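Local coordinates for protein 361aa long hypothetical D-aminopeptidase (Pyrococcus horikoshii, PDB 2DRH) that is of unproven function but probably acts as an aminopeptidase, releasing residues from the amino end of peptides, at residues Asn19-Thr22 against Gly26-Val29; Ser189-Ile194 against Lys198-Ala203; Leu255-Lys260 against Pro310-Thr315. One frame throughout, in Å; residues are numbered along the deposited sequence.

Contact 1: Asn19-Thr22 against Gly26-Val29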
ATOM      1  N   ASN A  19      32.319   7.808  -8.617  1.00 26.88           N
ATOM      2  CA  ASN A  19      31.318   8.558  -7.864  1.00 25.30           C
ATOM      3  C   ASN A  19      30.101   8.756  -8.767  1.00 25.64           C
ATOM      4  O   ASN A  19      29.588   9.866  -8.932  1.00 24.61           O
ATOM      5  CB  ASN A  19      31.866   9.909  -7.386  1.00 23.43           C
ATOM      6  CG  ASN A  19      30.933  10.591  -6.386  1.00 25.28           C
ATOM      7  OD1 ASN A  19      30.241   9.921  -5.612  1.00 21.61           O
ATOM      8  ND2 ASN A  19      30.920  11.922  -6.390  1.00 22.29           N
ATOM      9  N   LYS A  20      29.666   7.650  -9.364  1.00 25.96           N
ATOM     10  CA  LYS A  20      28.511   7.618 -10.254  1.00 25.82           C
ATOM     11  C   LYS A  20      27.815   6.280 -10.046  1.00 24.72           C
ATOM     12  O   LYS A  20      28.423   5.325  -9.551  1.00 24.91           O
ATOM     13  CB  LYS A  20      28.943   7.739 -11.715  1.00 25.31           C
ATOM     14  CG  LYS A  20      29.470   9.103 -12.137  1.00 23.90           C
ATOM     15  CD  LYS A  20      29.998   9.026 -13.567  1.00 24.16           C
ATOM     16  CE  LYS A  20      30.503  10.369 -14.080  1.00 25.64           C
ATOM     17  NZ  LYS A  20      29.389  11.283 -14.486  1.00 24.53           N
ATOM     18  N   ILE A  21      26.546   6.209 -10.431  1.00 22.59           N
ATOM     19  CA  ILE A  21      25.779   4.980 -10.276  1.00 20.94           C
ATOM     20  C   ILE A  21      26.455   3.779 -10.956  1.00 20.63           C
ATOM     21  O   ILE A  21      26.267   2.637 -10.539  1.00 19.00           O
ATOM     22  CB  ILE A  21      24.349   5.149 -10.836  1.00 17.37           C
ATOM     23  CG1 ILE A  21      23.497   3.943 -10.447  1.00 17.74           C
ATOM     24  CG2 ILE A  21      24.395   5.327 -12.352  1.00 14.51           C
ATOM     25  CD1 ILE A  21      22.026   4.081 -10.819  1.00 17.35           C
ATOM     26  N   THR A  22      27.243   4.045 -11.994  1.00 22.28           N
ATOM     27  CA  THR A  22      27.938   2.985 -12.727  1.00 22.66           C
ATOM     28  C   THR A  22      29.102   2.373 -11.947  1.00 24.03           C
ATOM     29  O   THR A  22      29.813   1.507 -12.463  1.00 22.49           O
ATOM     30  CB  THR A  22      28.466   3.486 -14.077  1.00 20.58           C
ATOM     31  OG1 THR A  22      29.191   4.704 -13.883  1.00 22.39           O
ATOM     32  CG2 THR A  22      27.317   3.728 -15.039  1.00 23.05           C
ATOM     33  N   GLY A  26      28.570  -3.204 -14.041  1.00 25.54           N
ATOM     34  CA  GLY A  26      27.551  -3.698 -14.947  1.00 26.51           C
ATOM     35  C   GLY A  26      26.519  -2.651 -15.312  1.00 27.02           C
ATOM     36  O   GLY A  26      25.972  -2.675 -16.416  1.00 28.40           O
ATOM     37  N   VAL A  27      26.243  -1.733 -14.388  1.00 27.14           N
ATOM     38  CA  VAL A  27      25.265  -0.676 -14.643  1.00 27.33           C
ATOM     39  C   VAL A  27      25.817   0.282 -15.693  1.00 27.52           C
ATOM     40  O   VAL A  27      26.998   0.624 -15.670  1.00 27.53           O
ATOM     41  CB  VAL A  27      24.930   0.106 -13.341  1.00 26.76           C
ATOM     42  CG1 VAL A  27      24.024   1.299 -13.647  1.00 25.94           C
ATOM     43  CG2 VAL A  27      24.247  -0.824 -12.350  1.00 26.44           C
ATOM     44  N   LYS A  28      24.962   0.706 -16.618  1.00 28.09           N
ATOM     45  CA  LYS A  28      25.368   1.623 -17.675  1.00 28.36           C
ATOM     46  C   LYS A  28      24.321   2.712 -17.916  1.00 28.23           C
ATOM     47  O   LYS A  28      23.124   2.478 -17.739  1.00 25.71           O
ATOM     48  CB  LYS A  28      25.631   0.832 -18.956  1.00 30.21           C
ATOM     49  CG  LYS A  28      26.826  -0.126 -18.828  1.00 35.03           C
ATOM     50  CD  LYS A  28      26.890  -1.118 -19.976  1.00 35.53           C
ATOM     51  CE  LYS A  28      27.069  -0.424 -21.313  1.00 37.56           C
ATOM     52  NZ  LYS A  28      26.868  -1.377 -22.449  1.00 38.49           N
ATOM     53  N   VAL A  29      24.787   3.900 -18.311  1.00 27.79           N
ATOM     54  CA  VAL A  29      23.910   5.046 -18.568  1.00 27.66           C
ATOM     55  C   VAL A  29      24.180   5.679 -19.933  1.00 28.18           C
ATOM     56  O   VAL A  29      25.330   5.942 -20.291  1.00 28.46           O
ATOM     57  CB  VAL A  29      24.083   6.153 -17.496  1.00 25.37           C
ATOM     58  CG1 VAL A  29      23.161   7.320 -17.801  1.00 25.44           C
ATOM     59  CG2 VAL A  29      23.785   5.604 -16.113  1.00 23.75           C
TER
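Thr-22 turns its methyl group toward the backbone from Val-27 to Val-29, where strand 28-36 begins, and Ile-21 lays its two branches against both valines; the contact is made without a hydrogen bond between the segments. The apolar part is a small cluster of branched side chains. Ile-21 straddles the pair: its CG1 lies 4.2 Å from Val-27 CG1, while its CG2 reaches Val-29 CG2 at 3.8 Å, and the isoleucine runs at about a right angle to each valine. A chi1 of -170°, with CG1 opposite the backbone N, points CG1 at Val-27 and CG2 at Val-29. Both valines aim their CB toward 19-22, and Lys-28 between them points the other way.

The second kind of contact is methyl against backbone. CG2 of Thr-22 sits 3.2 Å from Val-27 O and 3.9 Å from Lys-28 CA, and also approaches Val-29 CG2 at 4.1 Å. Its chi1 of 50° places OG1 between N and C and leaves the methyl facing the strand. The hydroxyl is engaged elsewhere, in a hydrogen bond with the carbonyl O of Glu-163, so the two branches of Thr-22 serve different neighbours. A second backbone oxygen, Ile-21 O, lies 4.0 Å from Val-27 CB.

The buried turn leads into strand 28-36, an outermost strand, within this chain, of a four-stranded mixed sheet, where Lys-28 pairs through its backbone with Leu-56 of the adjoining strand 48-56. Ile-21 and Val-29 both also touch Leu-204, so the cluster joins strand 28-36 to strand 198-207 of the larger sheet.

Contact 2: Ser189-Ile194 against Lys198-Ala203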
ATOM      1  N   SER A 189      27.943   7.884  -5.760  1.00 20.80           N
ATOM      2  CA  SER A 189      27.939   6.542  -5.201  1.00 22.53           C
ATOM      3  C   SER A 189      28.634   6.545  -3.852  1.00 23.70           C
ATOM      4  O   SER A 189      29.364   7.478  -3.520  1.00 24.94           O
ATOM      5  CB  SER A 189      28.658   5.564  -6.136  1.00 22.11           C
ATOM      6  OG  SER A 189      30.043   5.845  -6.185  1.00 23.15           O
ATOM      7  N   ARG A 190      28.392   5.496  -3.075  1.00 24.55           N
ATOM      8  CA  ARG A 190      28.996   5.355  -1.758  1.00 24.36           C
ATOM      9  C   ARG A 190      29.371   3.903  -1.543  1.00 25.30           C
ATOM     10  O   ARG A 190      28.696   3.002  -2.040  1.00 24.91           O
ATOM     11  CB  ARG A 190      28.014   5.793  -0.665  1.00 24.20           C
ATOM     12  CG  ARG A 190      27.803   7.293  -0.583  1.00 25.48           C
ATOM     13  CD  ARG A 190      29.100   8.015  -0.233  1.00 25.14           C
ATOM     14  NE  ARG A 190      28.889   9.439   0.010  1.00 25.94           N
ATOM     15  CZ  ARG A 190      28.729  10.356  -0.939  1.00 25.78           C
ATOM     16  NH1 ARG A 190      28.757  10.014  -2.222  1.00 23.10           N
ATOM     17  NH2 ARG A 190      28.543  11.625  -0.600  1.00 26.24           N
ATOM     18  N   ILE A 191      30.454   3.684  -0.804  1.00 27.29           N
ATOM     19  CA  ILE A 191      30.932   2.341  -0.496  1.00 26.48           C
ATOM     20  C   ILE A 191      30.661   2.087   0.976  1.00 25.89           C
ATOM     21  O   ILE A 191      30.848   2.980   1.798  1.00 27.29           O
ATOM     22  CB  ILE A 191      32.451   2.223  -0.742  1.00 28.01           C
ATOM     23  CG1 ILE A 191      32.762   2.486  -2.216  1.00 28.82           C
ATOM     24  CG2 ILE A 191      32.947   0.847  -0.320  1.00 27.63           C
ATOM     25  CD1 ILE A 191      32.111   1.505  -3.164  1.00 29.15           C
ATOM     26  N   VAL A 192      30.217   0.881   1.314  1.00 26.17           N
ATOM     27  CA  VAL A 192      29.941   0.538   2.709  1.00 26.61           C
ATOM     28  C   VAL A 192      30.399  -0.887   3.007  1.00 27.59           C
ATOM     29  O   VAL A 192      30.272  -1.781   2.163  1.00 29.35           O
ATOM     30  CB  VAL A 192      28.421   0.652   3.048  1.00 26.03           C
ATOM     31  CG1 VAL A 192      27.863   1.970   2.516  1.00 26.45           C
ATOM     32  CG2 VAL A 192      27.652  -0.525   2.465  1.00 22.04           C
ATOM     33  N   GLU A 193      30.936  -1.103   4.202  1.00 28.11           N
ATOM     34  CA  GLU A 193      31.379  -2.441   4.566  1.00 30.15           C
ATOM     35  C   GLU A 193      30.429  -3.045   5.583  1.00 28.71           C
ATOM     36  O   GLU A 193      30.191  -2.467   6.642  1.00 28.71           O
ATOM     37  CB  GLU A 193      32.809  -2.423   5.129  1.00 31.06           C
ATOM     38  CG  GLU A 193      33.328  -3.823   5.435  1.00 36.05           C
ATOM     39  CD  GLU A 193      34.814  -3.861   5.748  1.00 39.29           C
ATOM     40  OE1 GLU A 193      35.632  -3.632   4.829  1.00 39.86           O
ATOM     41  OE2 GLU A 193      35.162  -4.123   6.916  1.00 41.92           O
ATOM     42  N   ILE A 194      29.876  -4.205   5.243  1.00 28.38           N
ATOM     43  CA  ILE A 194      28.945  -4.894   6.124  1.00 28.44           C
ATOM     44  C   ILE A 194      29.431  -6.316   6.389  1.00 29.38           C
ATOM     45  O   ILE A 194      29.492  -7.147   5.482  1.00 27.81           O
ATOM     46  CB  ILE A 194      27.532  -4.942   5.510  1.00 27.18           C
ATOM     47  CG1 ILE A 194      27.008  -3.515   5.312  1.00 27.57           C
ATOM     48  CG2 ILE A 194      26.596  -5.728   6.410  1.00 25.78           C
ATOM     49  CD1 ILE A 194      25.691  -3.451   4.570  1.00 27.52           C
ATOM     50  N   LYS A 198      32.558  -5.442   1.211  1.00 34.29           N
ATOM     51  CA  LYS A 198      32.325  -4.142   0.612  1.00 34.83           C
ATOM     52  C   LYS A 198      31.143  -4.189  -0.342  1.00 32.41           C
ATOM     53  O   LYS A 198      31.012  -5.111  -1.146  1.00 31.05           O
ATOM     54  CB  LYS A 198      33.572  -3.668  -0.141  1.00 37.52           C
ATOM     55  CG  LYS A 198      34.757  -3.324   0.751  1.00 40.65           C
ATOM     56  CD  LYS A 198      35.957  -2.892  -0.083  1.00 43.85           C
ATOM     57  CE  LYS A 198      37.141  -2.502   0.791  1.00 44.38           C
ATOM     58  NZ  LYS A 198      36.811  -1.361   1.692  1.00 46.97           N
ATOM     59  N   TYR A 199      30.274  -3.194  -0.234  1.00 30.25           N
ATOM     60  CA  TYR A 199      29.111  -3.098  -1.109  1.00 26.97           C
ATOM     61  C   TYR A 199      29.028  -1.654  -1.588  1.00 26.60           C
ATOM     62  O   TYR A 199      29.362  -0.722  -0.851  1.00 25.38           O
ATOM     63  CB  TYR A 199      27.825  -3.467  -0.364  1.00 25.64           C
ATOM     64  CG  TYR A 199      27.739  -4.907   0.094  1.00 23.47           C
ATOM     65  CD1 TYR A 199      27.603  -5.945  -0.826  1.00 23.10           C
ATOM     66  CD2 TYR A 199      27.781  -5.229   1.452  1.00 22.80           C
ATOM     67  CE1 TYR A 199      27.505  -7.271  -0.404  1.00 23.13           C
ATOM     68  CE2 TYR A 199      27.688  -6.546   1.881  1.00 22.79           C
ATOM     69  CZ  TYR A 199      27.547  -7.564   0.950  1.00 23.46           C
ATOM     70  OH  TYR A 199      27.426  -8.872   1.375  1.00 22.42           O
ATOM     71  N   THR A 200      28.585  -1.475  -2.824  1.00 25.44           N
ATOM     72  CA  THR A 200      28.458  -0.146  -3.397  1.00 24.63           C
ATOM     73  C   THR A 200      26.990   0.242  -3.580  1.00 24.62           C
ATOM     74  O   THR A 200      26.154  -0.589  -3.960  1.00 25.24           O
ATOM     75  CB  THR A 200      29.139  -0.082  -4.774  1.00 26.03           C
ATOM     76  OG1 THR A 200      30.506  -0.494  -4.652  1.00 29.06           O
ATOM     77  CG2 THR A 200      29.080   1.328  -5.333  1.00 27.16           C
ATOM     78  N   VAL A 201      26.688   1.504  -3.299  1.00 23.35           N
ATOM     79  CA  VAL A 201      25.344   2.041  -3.476  1.00 21.86           C
ATOM     80  C   VAL A 201      25.476   3.252  -4.389  1.00 20.70           C
ATOM     81  O   VAL A 201      26.095   4.248  -4.015  1.00 20.57           O
ATOM     82  CB  VAL A 201      24.719   2.512  -2.149  1.00 21.41           C
ATOM     83  CG1 VAL A 201      23.405   3.258  -2.434  1.00 20.41           C
ATOM     84  CG2 VAL A 201      24.460   1.313  -1.239  1.00 21.19           C
ATOM     85  N   GLY A 202      24.912   3.158  -5.588  1.00 21.20           N
ATOM     86  CA  GLY A 202      24.984   4.267  -6.522  1.00 21.72           C
ATOM     87  C   GLY A 202      23.640   4.944  -6.741  1.00 21.17           C
ATOM     88  O   GLY A 202      22.586   4.337  -6.545  1.00 20.33           O
ATOM     89  N   ALA A 203      23.672   6.204  -7.162  1.00 20.83           N
ATOM     90  CA  ALA A 203      22.435   6.932  -7.400  1.00 21.10           C
ATOM     91  C   ALA A 203      22.492   7.858  -8.597  1.00 20.77           C
ATOM     92  O   ALA A 203      23.491   8.524  -8.836  1.00 22.39           O
ATOM     93  CB  ALA A 203      22.048   7.733  -6.162  1.00 19.72           C
TER
HETATM   94  O   HOH W   1      28.182  -9.170   3.914  1.00 50.88           O
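Tyr-199 and Ile-194 meet at the turn end of the hairpin, the isoleucine at the edge of the phenol ring: Ile-194 CB lies in the ring plane, 4.0 Å from Tyr-199 CE2, and the two side chains cross at about a right angle. A water, also at the ring edge, donates to Ile-194 O and lies 2.7 Å from Tyr-199 OH. Val-192 crosses the root of the tyrosine, also at about a right angle, with CG2 4.1 Å from Tyr-199 CB. Its chi1 of -47° puts that methyl between N and C, beside the partner strand. Arg-190, on this same face, bends away at chi2: NH1 gives a 2.9 Å bond to Ser-189 O, which lies in the guanidinium plane, though NH1 stands above the carbonyl plane. Salt bridges to Glu-317 and Glu-321 of helix 309-328 hold the group further.

On the other face, Ile-191 folds back over Thr-200. Both chi angles are near -60°, which carries CD1 to the threonine, 3.7 Å from Thr-200 CG2. Glu-193 and Lys-198 slant across each other beyond it, OE1 and NZ 4.0 Å apart, too long for a salt bridge but probably mutually attractive at this exposed end. Ser-189 rests its CB on Gly-202 CA at 3.9 Å.

Between the two sets of side chains runs a regular antiparallel ladder. Arg-190 with Val-201 and Val-192 with Tyr-199 are the hydrogen-bonded pairs, each closed by two N-H...O bonds of 2.8 Å; the non-hydrogen-bonded positions between and beyond them add CA-H...O contacts. This is a classic beta hairpin of strands 184-193 and 198-207, whose segments 189-193 and 198-203 run antiparallel at 162°, within the larger mixed sheet of the S58 peptidase fold.

Contact 3: Leu255-Lys260 against Pro310-Thr315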
ATOM      1  N   LEU A 255      14.308  -4.088  -1.068  1.00 15.51           N
ATOM      2  CA  LEU A 255      14.584  -3.048  -2.045  1.00 17.38           C
ATOM      3  C   LEU A 255      13.509  -1.947  -1.974  1.00 17.90           C
ATOM      4  O   LEU A 255      13.771  -0.801  -2.336  1.00 18.81           O
ATOM      5  CB  LEU A 255      14.701  -3.664  -3.445  1.00 17.98           C
ATOM      6  CG  LEU A 255      16.009  -4.482  -3.604  1.00 20.40           C
ATOM      7  CD1 LEU A 255      15.934  -5.434  -4.788  1.00 15.96           C
ATOM      8  CD2 LEU A 255      17.180  -3.523  -3.767  1.00 19.18           C
ATOM      9  N   ASN A 256      12.313  -2.286  -1.498  1.00 17.39           N
ATOM     10  CA  ASN A 256      11.272  -1.270  -1.342  1.00 18.93           C
ATOM     11  C   ASN A 256      11.713  -0.385  -0.182  1.00 19.31           C
ATOM     12  O   ASN A 256      11.513   0.828  -0.207  1.00 21.15           O
ATOM     13  CB  ASN A 256       9.912  -1.890  -1.011  1.00 17.76           C
ATOM     14  CG  ASN A 256       9.172  -2.363  -2.244  1.00 17.43           C
ATOM     15  OD1 ASN A 256       9.258  -1.744  -3.307  1.00 16.17           O
ATOM     16  ND2 ASN A 256       8.420  -3.448  -2.104  1.00 19.07           N
ATOM     17  N   ARG A 257      12.339  -0.997   0.824  1.00 17.71           N
ATOM     18  CA  ARG A 257      12.815  -0.248   1.983  1.00 17.27           C
ATOM     19  C   ARG A 257      13.908   0.717   1.532  1.00 18.61           C
ATOM     20  O   ARG A 257      13.906   1.893   1.898  1.00 19.43           O
ATOM     21  CB  ARG A 257      13.363  -1.198   3.060  1.00 16.32           C
ATOM     22  CG  ARG A 257      12.385  -2.279   3.523  1.00 15.72           C
ATOM     23  CD  ARG A 257      12.970  -3.109   4.667  1.00 15.50           C
ATOM     24  NE  ARG A 257      12.920  -2.411   5.954  1.00 15.83           N
ATOM     25  CZ  ARG A 257      13.679  -2.714   7.006  1.00 17.33           C
ATOM     26  NH1 ARG A 257      14.561  -3.705   6.925  1.00 15.47           N
ATOM     27  NH2 ARG A 257      13.549  -2.038   8.145  1.00 11.89           N
ATOM     28  N   VAL A 258      14.843   0.213   0.731  1.00 16.85           N
ATOM     29  CA  VAL A 258      15.931   1.028   0.210  1.00 15.35           C
ATOM     30  C   VAL A 258      15.371   2.223  -0.573  1.00 15.95           C
ATOM     31  O   VAL A 258      15.811   3.353  -0.397  1.00 16.57           O
ATOM     32  CB  VAL A 258      16.856   0.177  -0.717  1.00 16.04           C
ATOM     33  CG1 VAL A 258      17.794   1.075  -1.488  1.00 11.05           C
ATOM     34  CG2 VAL A 258      17.665  -0.834   0.129  1.00 13.72           C
ATOM     35  N   ALA A 259      14.398   1.969  -1.439  1.00 16.86           N
ATOM     36  CA  ALA A 259      13.804   3.037  -2.231  1.00 18.38           C
ATOM     37  C   ALA A 259      13.321   4.192  -1.339  1.00 18.19           C
ATOM     38  O   ALA A 259      13.527   5.360  -1.662  1.00 20.38           O
ATOM     39  CB  ALA A 259      12.652   2.483  -3.072  1.00 16.49           C
ATOM     40  N   LYS A 260      12.702   3.860  -0.210  1.00 18.60           N
ATOM     41  CA  LYS A 260      12.195   4.867   0.723  1.00 18.20           C
ATOM     42  C   LYS A 260      13.274   5.760   1.328  1.00 18.96           C
ATOM     43  O   LYS A 260      13.018   6.920   1.656  1.00 16.75           O
ATOM     44  CB  LYS A 260      11.451   4.199   1.881  1.00 19.59           C
ATOM     45  CG  LYS A 260      10.041   3.753   1.592  1.00 20.73           C
ATOM     46  CD  LYS A 260       9.354   3.343   2.892  1.00 20.92           C
ATOM     47  CE  LYS A 260       7.932   2.851   2.656  1.00 22.28           C
ATOM     48  NZ  LYS A 260       7.306   2.440   3.940  1.00 23.81           N
ATOM     49  N   PRO A 310      23.482   0.509   7.205  1.00 21.28           N
ATOM     50  CA  PRO A 310      24.510   1.260   6.489  1.00 18.66           C
ATOM     51  C   PRO A 310      24.061   1.529   5.053  1.00 18.36           C
ATOM     52  O   PRO A 310      24.335   2.596   4.499  1.00 19.19           O
ATOM     53  CB  PRO A 310      25.719   0.328   6.559  1.00 21.56           C
ATOM     54  CG  PRO A 310      25.549  -0.307   7.890  1.00 20.97           C
ATOM     55  CD  PRO A 310      24.079  -0.655   7.890  1.00 19.73           C
ATOM     56  N   LEU A 311      23.366   0.567   4.448  1.00 16.89           N
ATOM     57  CA  LEU A 311      22.891   0.755   3.081  1.00 19.19           C
ATOM     58  C   LEU A 311      21.788   1.834   3.045  1.00 19.66           C
ATOM     59  O   LEU A 311      21.670   2.575   2.069  1.00 21.01           O
ATOM     60  CB  LEU A 311      22.374  -0.571   2.504  1.00 18.22           C
ATOM     61  CG  LEU A 311      23.406  -1.709   2.364  1.00 19.28           C
ATOM     62  CD1 LEU A 311      22.697  -3.017   2.087  1.00 16.96           C
ATOM     63  CD2 LEU A 311      24.389  -1.403   1.246  1.00 16.15           C
ATOM     64  N   PHE A 312      20.986   1.920   4.102  1.00 18.78           N
ATOM     65  CA  PHE A 312      19.935   2.943   4.158  1.00 20.84           C
ATOM     66  C   PHE A 312      20.590   4.324   4.205  1.00 21.15           C
ATOM     67  O   PHE A 312      20.160   5.255   3.524  1.00 19.71           O
ATOM     68  CB  PHE A 312      19.060   2.777   5.405  1.00 17.99           C
ATOM     69  CG  PHE A 312      18.141   1.584   5.371  1.00 19.33           C
ATOM     70  CD1 PHE A 312      18.003   0.809   4.226  1.00 17.95           C
ATOM     71  CD2 PHE A 312      17.387   1.253   6.496  1.00 17.06           C
ATOM     72  CE1 PHE A 312      17.126  -0.276   4.201  1.00 16.76           C
ATOM     73  CE2 PHE A 312      16.512   0.174   6.481  1.00 13.99           C
ATOM     74  CZ  PHE A 312      16.381  -0.590   5.331  1.00 17.57           C
ATOM     75  N   LYS A 313      21.635   4.454   5.017  1.00 22.42           N
ATOM     76  CA  LYS A 313      22.337   5.728   5.136  1.00 23.33           C
ATOM     77  C   LYS A 313      23.057   6.085   3.838  1.00 23.56           C
ATOM     78  O   LYS A 313      22.963   7.219   3.361  1.00 22.42           O
ATOM     79  CB  LYS A 313      23.340   5.683   6.293  1.00 26.49           C
ATOM     80  CG  LYS A 313      24.348   6.829   6.274  1.00 30.59           C
ATOM     81  CD  LYS A 313      25.239   6.821   7.498  1.00 33.53           C
ATOM     82  CE  LYS A 313      24.446   7.174   8.738  1.00 37.80           C
ATOM     83  NZ  LYS A 313      23.791   8.494   8.568  1.00 39.54           N
ATOM     84  N   ALA A 314      23.772   5.113   3.274  1.00 21.58           N
ATOM     85  CA  ALA A 314      24.508   5.309   2.029  1.00 20.98           C
ATOM     86  C   ALA A 314      23.561   5.751   0.910  1.00 20.11           C
ATOM     87  O   ALA A 314      23.927   6.545   0.054  1.00 19.82           O
ATOM     88  CB  ALA A 314      25.227   4.005   1.631  1.00 18.41           C
ATOM     89  N   THR A 315      22.348   5.215   0.919  1.00 20.65           N
ATOM     90  CA  THR A 315      21.351   5.567  -0.085  1.00 20.66           C
ATOM     91  C   THR A 315      21.005   7.047   0.049  1.00 20.05           C
ATOM     92  O   THR A 315      21.072   7.796  -0.924  1.00 20.78           O
ATOM     93  CB  THR A 315      20.061   4.731   0.095  1.00 22.08           C
ATOM     94  OG1 THR A 315      20.364   3.345  -0.093  1.00 21.42           O
ATOM     95  CG2 THR A 315      18.984   5.162  -0.918  1.00 20.66           C
TER
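Phe-312 meets Arg-257 edge-on: ring atom CZ stands 3.8 Å above the guanidinium plane, over its centre, and the two planes are 89° apart. The cation thus lies broadside to the ring's rim, an arrangement different from a face-on cation-pi stack. The methylene root of Arg-257 shares the touch, its CB also 3.8 Å from Phe-312 CZ. A bend at chi3 (77°) turns the guanidinium back beside the ring, and Asp-305 together with residues of two neighbouring subunits, including Asn-275 of the third and Glu-88 of the second, grips its nitrogens.

Val-258 touches both Phe-312 and Thr-315, one with each methyl. Its CG2 lies 4.1 Å from Phe-312 CE1 and its CG1 3.7 Å from Thr-315 OG1. That hydroxyl donates back to Leu-311 O at 2.6 Å, meeting it from the opposite face to Thr-315 N, while the threonine methyl packs on Val-258 O.

Segments 255-260 and 310-315 of helices 252-268 and 309-328 run 39° apart, their axes 9.3 Å at closest. The first helix rests on strand 65-73 through Leu-255 and Ala-259, the second on hairpin strands 184-193 and 198-207.

All three contacts are largely buried, but their chemistry follows their place. Contact 1 packs methyl groups on valines and backbone where a turn leads into its strand; contact 2 is held by a backbone ladder, with an exposed charged pair at its turn end; contact 3 joins two helices mainly through side chains, without a hydrogen bond between them, and its arginine looks out to other subunits. Contacts 1 and 2 touch directly, Asn-19 OD1 probably accepting a hydrogen bond from Ser-189 N. Contacts 2 and 3 share an apolar seam where Leu-311 and Ala-314 of the helix meet Val-192 of the hairpin. Contacts 1 and 3 do not touch, their nearest atoms about 9 Å apart.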